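Local coordinates for mevalonate kinase, putative (Leishmania major, PDB 2HFS), which probably catalyses the ATP-dependent phosphorylation of (R)-mevalonate to (R)-5-phosphomevalonate, an early step in making isoprenoids and sterols, at residues 115-124 with 139-150; 164-172 with 180-188. One frame throughout, in Å; residues are numbered along the deposited sequence.

Contact 1 (115-124 with 139-150); sequences SASDVVAFSR and VNLSAFVGEGGY
Ser115 and Glu147 meet where helix 114-130 begins, at the end of what is by sequence probably the glycine-rich motif 2 of GHMP kinases, which in relatives wraps the ATP phosphates. The axes of helices 115-124 and 139-146 approach to 8.4 Å and run at 130° to each other, 50° away from antiparallel. At the motif end, Ser115 OG donates to the syn lone pair of Glu147 OE2 at 2.7 Å. It is brought there by a chi1 of 75°, which sets the hydroxyl between the backbone N and the carbonyl carbon. The other carboxylate oxygen, Glu147 OE1, accepts a hydrogen bond from a water at 2.9 Å, and that water in turn accepts from Ala116 N. A bend at chi2 turns the Glu147 chain toward Ser115 and Ala116 at the start of helix 114-130. Ser115 CB sits 3.3 Å from the Tyr150 ring centroid, almost on the ring normal, a CH-pi contact over the middle of one face. At the ring's far end Tyr150 OH lies 3.0 Å from Asp118 OD2, which is hydrogen-bonded to Gln78, while OD1 bonds His82.

Midway, Ala143 CB presses against Val120 CG2 at 3.4 Å, tighter than usual, and also meets Val119 CG2. Farther along, Ser142 OG donates to Ser123 OG at 2.8 Å, and Ser123 OG in turn donates to Val119 O at 2.9 Å, approaching from the face opposite to Ser123 N. Val139 CG1 covers the guanidinium centre of Arg124, whose NH2 bonds Thr163 O and pairs with Asp136.

The serine relay thus satisfies buried hydroxyls within a run of valine and alanine packing, while Ser115 OG on OE2 and the water on OE1 would restrict rotation of the Glu147 carboxylate beside the probable phosphate-binding motif.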
loop_
_atom_site.group_PDB
_atom_site.type_symbol
_atom_site.label_atom_id
_atom_site.label_comp_id
_atom_site.label_asym_id
_atom_site.label_seq_id
_atom_site.Cartn_x
_atom_site.Cartn_y
_atom_site.Cartn_z
ATOM N N SER A 115 7.176 0.634 -2.475
ATOM C CA SER A 115 7.900 0.252 -3.678
ATOM C C SER A 115 7.033 0.490 -4.921
ATOM O O SER A 115 7.526 1.008 -5.933
ATOM C CB SER A 115 8.501 -1.176 -3.575
ATOM O OG SER A 115 7.540 -2.196 -3.710
ATOM N N ALA A 116 5.741 0.149 -4.842
ATOM C CA ALA A 116 4.809 0.495 -5.914
ATOM C C ALA A 116 4.689 2.007 -6.131
ATOM O O ALA A 116 4.682 2.449 -7.269
ATOM C CB ALA A 116 3.429 -0.129 -5.686
ATOM N N SER A 117 4.594 2.786 -5.048
ATOM C CA SER A 117 4.504 4.265 -5.144
ATOM C C SER A 117 5.706 4.815 -5.882
ATOM O O SER A 117 5.568 5.747 -6.692
ATOM C CB SER A 117 4.391 4.942 -3.771
ATOM O OG SER A 117 3.579 4.193 -2.874
ATOM N N ASP A 118 6.865 4.215 -5.593
ATOM C CA ASP A 118 8.140 4.507 -6.277
ATOM C C ASP A 118 8.015 4.275 -7.783
ATOM O O ASP A 118 8.168 5.231 -8.569
ATOM C CB ASP A 118 9.248 3.660 -5.639
ATOM C CG ASP A 118 10.643 3.903 -6.236
ATOM O OD1 ASP A 118 10.814 4.720 -7.169
ATOM O OD2 ASP A 118 11.635 3.300 -5.795
ATOM N N VAL A 119 7.719 3.037 -8.196
ATOM C CA VAL A 119 7.658 2.739 -9.637
ATOM C C VAL A 119 6.501 3.453 -10.326
ATOM O O VAL A 119 6.612 3.779 -11.496
ATOM C CB VAL A 119 7.698 1.222 -10.013
ATOM C CG1 VAL A 119 9.091 0.642 -9.747
ATOM C CG2 VAL A 119 6.619 0.400 -9.276
ATOM N N VAL A 120 5.416 3.739 -9.597
ATOM C CA VAL A 120 4.327 4.498 -10.212
ATOM C C VAL A 120 4.795 5.919 -10.523
ATOM O O VAL A 120 4.689 6.378 -11.666
ATOM C CB VAL A 120 3.037 4.492 -9.364
ATOM C CG1 VAL A 120 2.051 5.543 -9.850
ATOM C CG2 VAL A 120 2.387 3.090 -9.403
ATOM N N ALA A 121 5.345 6.601 -9.516
ATOM C CA ALA A 121 5.811 7.978 -9.692
ATOM C C ALA A 121 6.829 8.070 -10.835
ATOM O O ALA A 121 6.749 8.970 -11.691
ATOM C CB ALA A 121 6.412 8.496 -8.384
ATOM N N PHE A 122 7.756 7.118 -10.861
ATOM C CA PHE A 122 8.781 7.009 -11.906
ATOM C C PHE A 122 8.180 6.868 -13.314
ATOM O O PHE A 122 8.576 7.592 -14.227
ATOM C CB PHE A 122 9.708 5.818 -11.568
ATOM C CG PHE A 122 10.927 5.700 -12.455
ATOM C CD1 PHE A 122 11.574 6.822 -12.953
ATOM C CD2 PHE A 122 11.417 4.434 -12.786
ATOM C CE1 PHE A 122 12.724 6.687 -13.782
ATOM C CE2 PHE A 122 12.556 4.283 -13.598
ATOM C CZ PHE A 122 13.210 5.410 -14.090
ATOM N N SER A 123 7.242 5.927 -13.477
ATOM C CA SER A 123 6.549 5.713 -14.743
ATOM C C SER A 123 5.869 6.978 -15.235
ATOM O O SER A 123 5.935 7.301 -16.417
ATOM C CB SER A 123 5.537 4.584 -14.599
ATOM O OG SER A 123 6.223 3.358 -14.355
ATOM N N ARG A 124 5.198 7.678 -14.324
ATOM C CA ARG A 124 4.552 8.946 -14.638
ATOM C C ARG A 124 5.558 10.012 -15.080
ATOM O O ARG A 124 5.335 10.687 -16.080
ATOM C CB ARG A 124 3.715 9.439 -13.445
ATOM C CG ARG A 124 2.420 8.626 -13.210
ATOM C CD ARG A 124 1.392 9.337 -12.319
ATOM N NE ARG A 124 0.201 8.527 -12.054
ATOM C CZ ARG A 124 -0.773 8.297 -12.928
ATOM N NH1 ARG A 124 -0.720 8.801 -14.167
ATOM N NH2 ARG A 124 -1.800 7.545 -12.571
ATOM N N VAL A 139 0.385 3.222 -17.134
ATOM C CA VAL A 139 1.197 3.492 -15.933
ATOM C C VAL A 139 1.169 2.299 -14.966
ATOM O O VAL A 139 2.222 1.856 -14.484
ATOM C CB VAL A 139 0.699 4.778 -15.198
ATOM C CG1 VAL A 139 1.416 4.952 -13.861
ATOM C CG2 VAL A 139 0.930 5.996 -16.082
ATOM N N ASN A 140 -0.033 1.786 -14.704
ATOM C CA ASN A 140 -0.240 0.640 -13.806
ATOM C C ASN A 140 0.518 -0.626 -14.225
ATOM O O ASN A 140 1.125 -1.286 -13.389
ATOM C CB ASN A 140 -1.739 0.368 -13.611
ATOM C CG ASN A 140 -2.034 -0.502 -12.397
ATOM O OD1 ASN A 140 -1.297 -0.497 -11.404
ATOM N ND2 ASN A 140 -3.134 -1.245 -12.465
ATOM N N LEU A 141 0.517 -0.913 -15.530
ATOM C CA LEU A 141 1.299 -1.994 -16.116
ATOM C C LEU A 141 2.793 -1.776 -15.986
ATOM O O LEU A 141 3.547 -2.718 -15.720
ATOM C CB LEU A 141 0.973 -2.161 -17.602
ATOM C CG LEU A 141 1.611 -3.425 -18.191
ATOM C CD1 LEU A 141 0.793 -4.621 -17.751
ATOM C CD2 LEU A 141 1.691 -3.321 -19.696
ATOM N N SER A 142 3.221 -0.538 -16.200
ATOM C CA SER A 142 4.629 -0.201 -16.087
ATOM C C SER A 142 5.060 -0.430 -14.635
ATOM O O SER A 142 6.121 -1.008 -14.396
ATOM C CB SER A 142 4.862 1.250 -16.508
ATOM O OG SER A 142 6.241 1.554 -16.530
ATOM N N ALA A 143 4.229 0.022 -13.688
ATOM C CA ALA A 143 4.500 -0.164 -12.258
ATOM C C ALA A 143 4.545 -1.655 -11.961
ATOM O O ALA A 143 5.453 -2.142 -11.296
ATOM C CB ALA A 143 3.452 0.538 -11.406
ATOM N N PHE A 144 3.587 -2.390 -12.509
ATOM C CA PHE A 144 3.520 -3.826 -12.264
ATOM C C PHE A 144 4.801 -4.527 -12.722
ATOM O O PHE A 144 5.313 -5.425 -12.038
ATOM C CB PHE A 144 2.304 -4.446 -12.947
ATOM C CG PHE A 144 2.140 -5.915 -12.656
ATOM C CD1 PHE A 144 1.573 -6.337 -11.465
ATOM C CD2 PHE A 144 2.575 -6.867 -13.560
ATOM C CE1 PHE A 144 1.436 -7.687 -11.182
ATOM C CE2 PHE A 144 2.448 -8.219 -13.282
ATOM C CZ PHE A 144 1.869 -8.631 -12.096
ATOM N N VAL A 145 5.317 -4.113 -13.875
ATOM C CA VAL A 145 6.527 -4.724 -14.419
ATOM C C VAL A 145 7.677 -4.386 -13.468
ATOM O O VAL A 145 8.469 -5.254 -13.100
ATOM C CB VAL A 145 6.806 -4.237 -15.874
ATOM C CG1 VAL A 145 8.277 -4.418 -16.263
ATOM C CG2 VAL A 145 5.861 -4.917 -16.870
ATOM N N GLY A 146 7.727 -3.129 -13.033
ATOM C CA GLY A 146 8.846 -2.670 -12.226
ATOM C C GLY A 146 8.847 -3.284 -10.848
ATOM O O GLY A 146 9.910 -3.555 -10.291
ATOM N N GLU A 147 7.646 -3.480 -10.296
ATOM C CA GLU A 147 7.456 -4.152 -9.010
ATOM C C GLU A 147 8.074 -5.552 -9.030
ATOM O O GLU A 147 8.328 -6.154 -7.980
ATOM C CB GLU A 147 5.966 -4.252 -8.695
ATOM C CG GLU A 147 5.378 -3.027 -8.015
ATOM C CD GLU A 147 5.797 -2.937 -6.559
ATOM O OE1 GLU A 147 4.966 -3.270 -5.677
ATOM O OE2 GLU A 147 6.961 -2.551 -6.299
ATOM N N GLY A 148 8.302 -6.068 -10.234
ATOM C CA GLY A 148 9.026 -7.330 -10.416
ATOM C C GLY A 148 10.463 -7.281 -9.914
ATOM O O GLY A 148 11.076 -8.320 -9.713
ATOM N N GLY A 149 11.004 -6.074 -9.726
ATOM C CA GLY A 149 12.375 -5.891 -9.236
ATOM C C GLY A 149 12.524 -5.942 -7.721
ATOM O O GLY A 149 13.626 -6.141 -7.199
ATOM N N TYR A 150 11.417 -5.737 -7.015
ATOM C CA TYR A 150 11.367 -5.912 -5.560
ATOM C C TYR A 150 10.925 -7.337 -5.204
ATOM O O TYR A 150 10.270 -8.014 -6.015
ATOM C CB TYR A 150 10.415 -4.898 -4.922
ATOM C CG TYR A 150 10.906 -3.469 -4.906
ATOM C CD1 TYR A 150 10.610 -2.597 -5.951
ATOM C CD2 TYR A 150 11.649 -2.977 -3.829
ATOM C CE1 TYR A 150 11.057 -1.268 -5.930
ATOM C CE2 TYR A 150 12.104 -1.651 -3.806
ATOM C CZ TYR A 150 11.808 -0.809 -4.863
ATOM O OH TYR A 150 12.230 0.511 -4.839
HETATM O O HOH W 1 4.759 -2.230 -3.025
#

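Contact 2 (164-172 with 180-188); sequences YGGLILYRR and KPIAFQQRL
Leu169 and Lys180 anchor the backbone bonding of the beta hairpin made by strands 166-172 and 177-182. They form an antiparallel hydrogen-bonded pair: Leu169 N donates to Lys180 O at 2.8 Å with a C=O...N angle of 169°, and Lys180 N returns a bond to Leu169 O at 3.1 Å, in the carbonyl plane. Ile168 and Pro181 follow as a non-hydrogen-bonded pair, a position where the proline's missing N-H costs no cross-strand bond. Next, Ile182 N reaches Leu167 O at 3.0 Å, from 49° out of the carbonyl plane, and a water bridges the other two backbone atoms, accepting from Leu167 N at 2.8 Å and donating to Ile182 O at 3.0 Å.

Apolar contacts gather on the face carrying Leu167, Leu169 and Ile182. With CG1 anti to the carbonyl carbon (chi1 -65°), Ile182 lays CD1 against the opposite strand, 3.9 Å from Leu169 CB. Lys180 runs alongside Leu169, pointing the same way. The two branches of Leu167 divide their work: CD1 touches Phe184 CB, while CD2 meets Leu188 CD2 at 3.9 Å.

The other edge of strand 166-172 bonds to strand 36-52, through Gly40, Val38 and Ala36, and helix 216-239 covers the leucine face with Leu237 and Arg234; Leu242 of helix 242-258 backs Phe184 and Leu188.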
loop_
_atom_site.group_PDB
_atom_site.type_symbol
_atom_site.label_atom_id
_atom_site.label_comp_id
_atom_site.label_asym_id
_atom_site.label_seq_id
_atom_site.Cartn_x
_atom_site.Cartn_y
_atom_site.Cartn_z
ATOM N N TYR A 164 -4.093 4.653 -9.067
ATOM C CA TYR A 164 -5.456 5.203 -9.076
ATOM C C TYR A 164 -5.869 5.928 -7.800
ATOM O O TYR A 164 -6.730 6.780 -7.859
ATOM C CB TYR A 164 -6.510 4.102 -9.376
ATOM C CG TYR A 164 -6.393 3.476 -10.750
ATOM C CD1 TYR A 164 -6.885 4.133 -11.884
ATOM C CD2 TYR A 164 -5.741 2.251 -10.923
ATOM C CE1 TYR A 164 -6.764 3.558 -13.159
ATOM C CE2 TYR A 164 -5.601 1.678 -12.178
ATOM C CZ TYR A 164 -6.113 2.336 -13.295
ATOM O OH TYR A 164 -5.970 1.759 -14.528
ATOM N N GLY A 165 -5.300 5.560 -6.651
ATOM C CA GLY A 165 -5.759 6.071 -5.348
ATOM C C GLY A 165 -7.187 5.654 -4.990
ATOM O O GLY A 165 -7.822 4.886 -5.723
ATOM N N GLY A 166 -7.680 6.150 -3.856
ATOM C CA GLY A 166 -9.071 5.924 -3.436
ATOM C C GLY A 166 -9.301 4.530 -2.875
ATOM O O GLY A 166 -8.354 3.836 -2.551
ATOM N N LEU A 167 -10.563 4.137 -2.725
ATOM C CA LEU A 167 -10.891 2.789 -2.292
ATOM C C LEU A 167 -11.050 1.905 -3.506
ATOM O O LEU A 167 -11.539 2.352 -4.554
ATOM C CB LEU A 167 -12.167 2.766 -1.457
ATOM C CG LEU A 167 -12.167 3.513 -0.131
ATOM C CD1 LEU A 167 -13.485 3.255 0.576
ATOM C CD2 LEU A 167 -10.990 3.138 0.784
ATOM N N ILE A 168 -10.627 0.655 -3.355
ATOM C CA ILE A 168 -10.515 -0.283 -4.464
ATOM C C ILE A 168 -10.930 -1.671 -4.011
ATOM O O ILE A 168 -10.405 -2.194 -3.026
ATOM C CB ILE A 168 -9.074 -0.292 -5.012
ATOM C CG1 ILE A 168 -8.747 1.083 -5.611
ATOM C CG2 ILE A 168 -8.852 -1.445 -6.031
ATOM C CD1 ILE A 168 -7.360 1.224 -6.178
ATOM N N LEU A 169 -11.867 -2.253 -4.754
ATOM C CA LEU A 169 -12.281 -3.632 -4.547
ATOM C C LEU A 169 -11.332 -4.549 -5.303
ATOM O O LEU A 169 -11.140 -4.404 -6.518
ATOM C CB LEU A 169 -13.727 -3.829 -5.021
ATOM C CG LEU A 169 -14.500 -5.074 -4.572
ATOM C CD1 LEU A 169 -14.775 -5.040 -3.056
ATOM C CD2 LEU A 169 -15.808 -5.162 -5.359
ATOM N N TYR A 170 -10.744 -5.492 -4.572
ATOM C CA TYR A 170 -9.670 -6.352 -5.063
ATOM C C TYR A 170 -10.046 -7.805 -4.852
ATOM O O TYR A 170 -10.329 -8.228 -3.731
ATOM C CB TYR A 170 -8.368 -5.969 -4.334
ATOM C CG TYR A 170 -7.240 -6.995 -4.161
ATOM C CD1 TYR A 170 -6.519 -7.033 -2.965
ATOM C CD2 TYR A 170 -6.849 -7.862 -5.184
ATOM C CE1 TYR A 170 -5.473 -7.915 -2.772
ATOM C CE2 TYR A 170 -5.788 -8.758 -5.003
ATOM C CZ TYR A 170 -5.108 -8.773 -3.789
ATOM O OH TYR A 170 -4.057 -9.641 -3.559
ATOM N N ARG A 171 -10.099 -8.560 -5.947
ATOM C CA ARG A 171 -10.399 -9.989 -5.860
ATOM C C ARG A 171 -9.728 -10.800 -6.959
ATOM O O ARG A 171 -9.502 -10.306 -8.064
ATOM C CB ARG A 171 -11.913 -10.242 -5.840
ATOM C CG ARG A 171 -12.669 -9.807 -7.077
ATOM C CD ARG A 171 -14.138 -10.197 -7.056
ATOM N NE ARG A 171 -14.320 -11.637 -7.227
ATOM C CZ ARG A 171 -15.434 -12.303 -6.938
ATOM N NH1 ARG A 171 -16.491 -11.670 -6.439
ATOM N NH2 ARG A 171 -15.488 -13.613 -7.133
ATOM N N ARG A 172 -9.403 -12.047 -6.637
ATOM C CA ARG A 172 -8.949 -13.010 -7.632
ATOM C C ARG A 172 -10.139 -13.587 -8.414
ATOM O O ARG A 172 -10.793 -14.536 -7.967
ATOM C CB ARG A 172 -8.117 -14.110 -6.973
ATOM C CG ARG A 172 -6.619 -13.883 -7.066
ATOM C CD ARG A 172 -5.986 -13.221 -5.868
ATOM N NE ARG A 172 -4.586 -13.627 -5.728
ATOM C CZ ARG A 172 -3.755 -13.165 -4.801
ATOM N NH1 ARG A 172 -4.167 -12.262 -3.918
ATOM N NH2 ARG A 172 -2.504 -13.603 -4.758
ATOM N N LYS A 180 -11.756 -2.886 -9.126
ATOM C CA LYS A 180 -12.695 -1.816 -9.473
ATOM C C LYS A 180 -12.776 -0.785 -8.358
ATOM O O LYS A 180 -12.593 -1.124 -7.192
ATOM C CB LYS A 180 -14.092 -2.354 -9.818
ATOM C CG LYS A 180 -14.515 -3.621 -9.088
ATOM C CD LYS A 180 -15.537 -4.411 -9.936
ATOM C CE LYS A 180 -15.395 -5.929 -9.747
ATOM N NZ LYS A 180 -16.167 -6.449 -8.575
ATOM N N PRO A 181 -13.043 0.472 -8.713
ATOM C CA PRO A 181 -13.117 1.541 -7.725
ATOM C C PRO A 181 -14.379 1.439 -6.880
ATOM O O PRO A 181 -15.401 0.904 -7.340
ATOM C CB PRO A 181 -13.154 2.814 -8.577
ATOM C CG PRO A 181 -13.751 2.378 -9.902
ATOM C CD PRO A 181 -13.312 0.957 -10.085
ATOM N N ILE A 182 -14.295 1.960 -5.660
ATOM C CA ILE A 182 -15.408 1.982 -4.744
ATOM C C ILE A 182 -15.766 3.435 -4.488
ATOM O O ILE A 182 -14.964 4.203 -3.947
ATOM C CB ILE A 182 -15.045 1.260 -3.409
ATOM C CG1 ILE A 182 -14.793 -0.223 -3.643
ATOM C CG2 ILE A 182 -16.139 1.475 -2.361
ATOM C CD1 ILE A 182 -14.161 -0.954 -2.456
ATOM N N ALA A 183 -16.977 3.812 -4.894
ATOM C CA ALA A 183 -17.497 5.152 -4.610
ATOM C C ALA A 183 -17.740 5.363 -3.110
ATOM O O ALA A 183 -18.318 4.505 -2.437
ATOM C CB ALA A 183 -18.782 5.411 -5.422
ATOM N N PHE A 184 -17.272 6.499 -2.588
ATOM C CA PHE A 184 -17.398 6.835 -1.163
ATOM C C PHE A 184 -17.393 8.351 -0.967
ATOM O O PHE A 184 -16.590 9.054 -1.592
ATOM C CB PHE A 184 -16.289 6.167 -0.330
ATOM C CG PHE A 184 -16.556 6.180 1.148
ATOM C CD1 PHE A 184 -15.727 6.878 2.012
ATOM C CD2 PHE A 184 -17.661 5.515 1.680
ATOM C CE1 PHE A 184 -15.988 6.903 3.386
ATOM C CE2 PHE A 184 -17.929 5.546 3.057
ATOM C CZ PHE A 184 -17.088 6.235 3.904
ATOM N N GLN A 185 -18.275 8.853 -0.102
ATOM C CA GLN A 185 -18.521 10.308 -0.001
ATOM C C GLN A 185 -17.998 10.973 1.278
ATOM O O GLN A 185 -18.337 12.129 1.569
ATOM C CB GLN A 185 -20.018 10.613 -0.154
ATOM C CG GLN A 185 -20.602 10.313 -1.526
ATOM C CD GLN A 185 -22.111 10.270 -1.500
ATOM O OE1 GLN A 185 -22.703 9.331 -0.964
ATOM N NE2 GLN A 185 -22.741 11.287 -2.070
ATOM N N GLN A 186 -17.181 10.241 2.031
ATOM C CA GLN A 186 -16.636 10.700 3.308
ATOM C C GLN A 186 -15.114 10.531 3.380
ATOM O O GLN A 186 -14.579 9.561 2.863
ATOM C CB GLN A 186 -17.272 9.901 4.447
ATOM C CG GLN A 186 -18.472 10.553 5.096
ATOM C CD GLN A 186 -18.962 9.745 6.267
ATOM O OE1 GLN A 186 -18.749 10.112 7.428
ATOM N NE2 GLN A 186 -19.590 8.622 5.972
ATOM N N ARG A 187 -14.426 11.468 4.031
ATOM C CA ARG A 187 -12.988 11.313 4.323
ATOM C C ARG A 187 -12.778 10.199 5.367
ATOM O O ARG A 187 -13.553 10.092 6.318
ATOM C CB ARG A 187 -12.432 12.626 4.862
ATOM C CG ARG A 187 -10.968 12.894 4.605
ATOM C CD ARG A 187 -10.480 14.216 5.205
ATOM N NE ARG A 187 -11.040 15.398 4.535
ATOM C CZ ARG A 187 -10.901 16.659 4.954
ATOM N NH1 ARG A 187 -10.226 16.940 6.064
ATOM N NH2 ARG A 187 -11.448 17.649 4.258
ATOM N N LEU A 188 -11.740 9.392 5.183
ATOM C CA LEU A 188 -11.282 8.433 6.177
ATOM C C LEU A 188 -10.039 9.027 6.856
ATOM O O LEU A 188 -9.043 9.273 6.212
ATOM C CB LEU A 188 -10.882 7.114 5.495
ATOM C CG LEU A 188 -11.821 5.942 5.225
ATOM C CD1 LEU A 188 -13.247 6.300 5.052
ATOM C CD2 LEU A 188 -11.348 4.972 4.174
HETATM O O HOH W 2 -12.749 5.908 -2.913
#

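How the contacts relate
Contact 1 closes before contact 2 opens along the chain, and their centres lie 20 Å apart. Helix 157-164 bridges them: it takes Val120 against Ala162 and Asn140 against Asn159 and Thr160 from contact 1, and its last residue, Tyr164, opens the 164-172 segment. There the two contacts touch directly, Asn140 ND2 lying 3.8 Å from Tyr164 CE2 in plain packing. Strand 36-52 is a second shared neighbour, meeting Ala121 and Phe122 of one and Leu167, Tyr170 and Ile182 of the other. Only contact 1 includes residues of the probable phosphate-binding motif; contact 2 instead ties the sheet containing strands 36-52, 166-172 and 177-182 to helices 216-239 and 242-258.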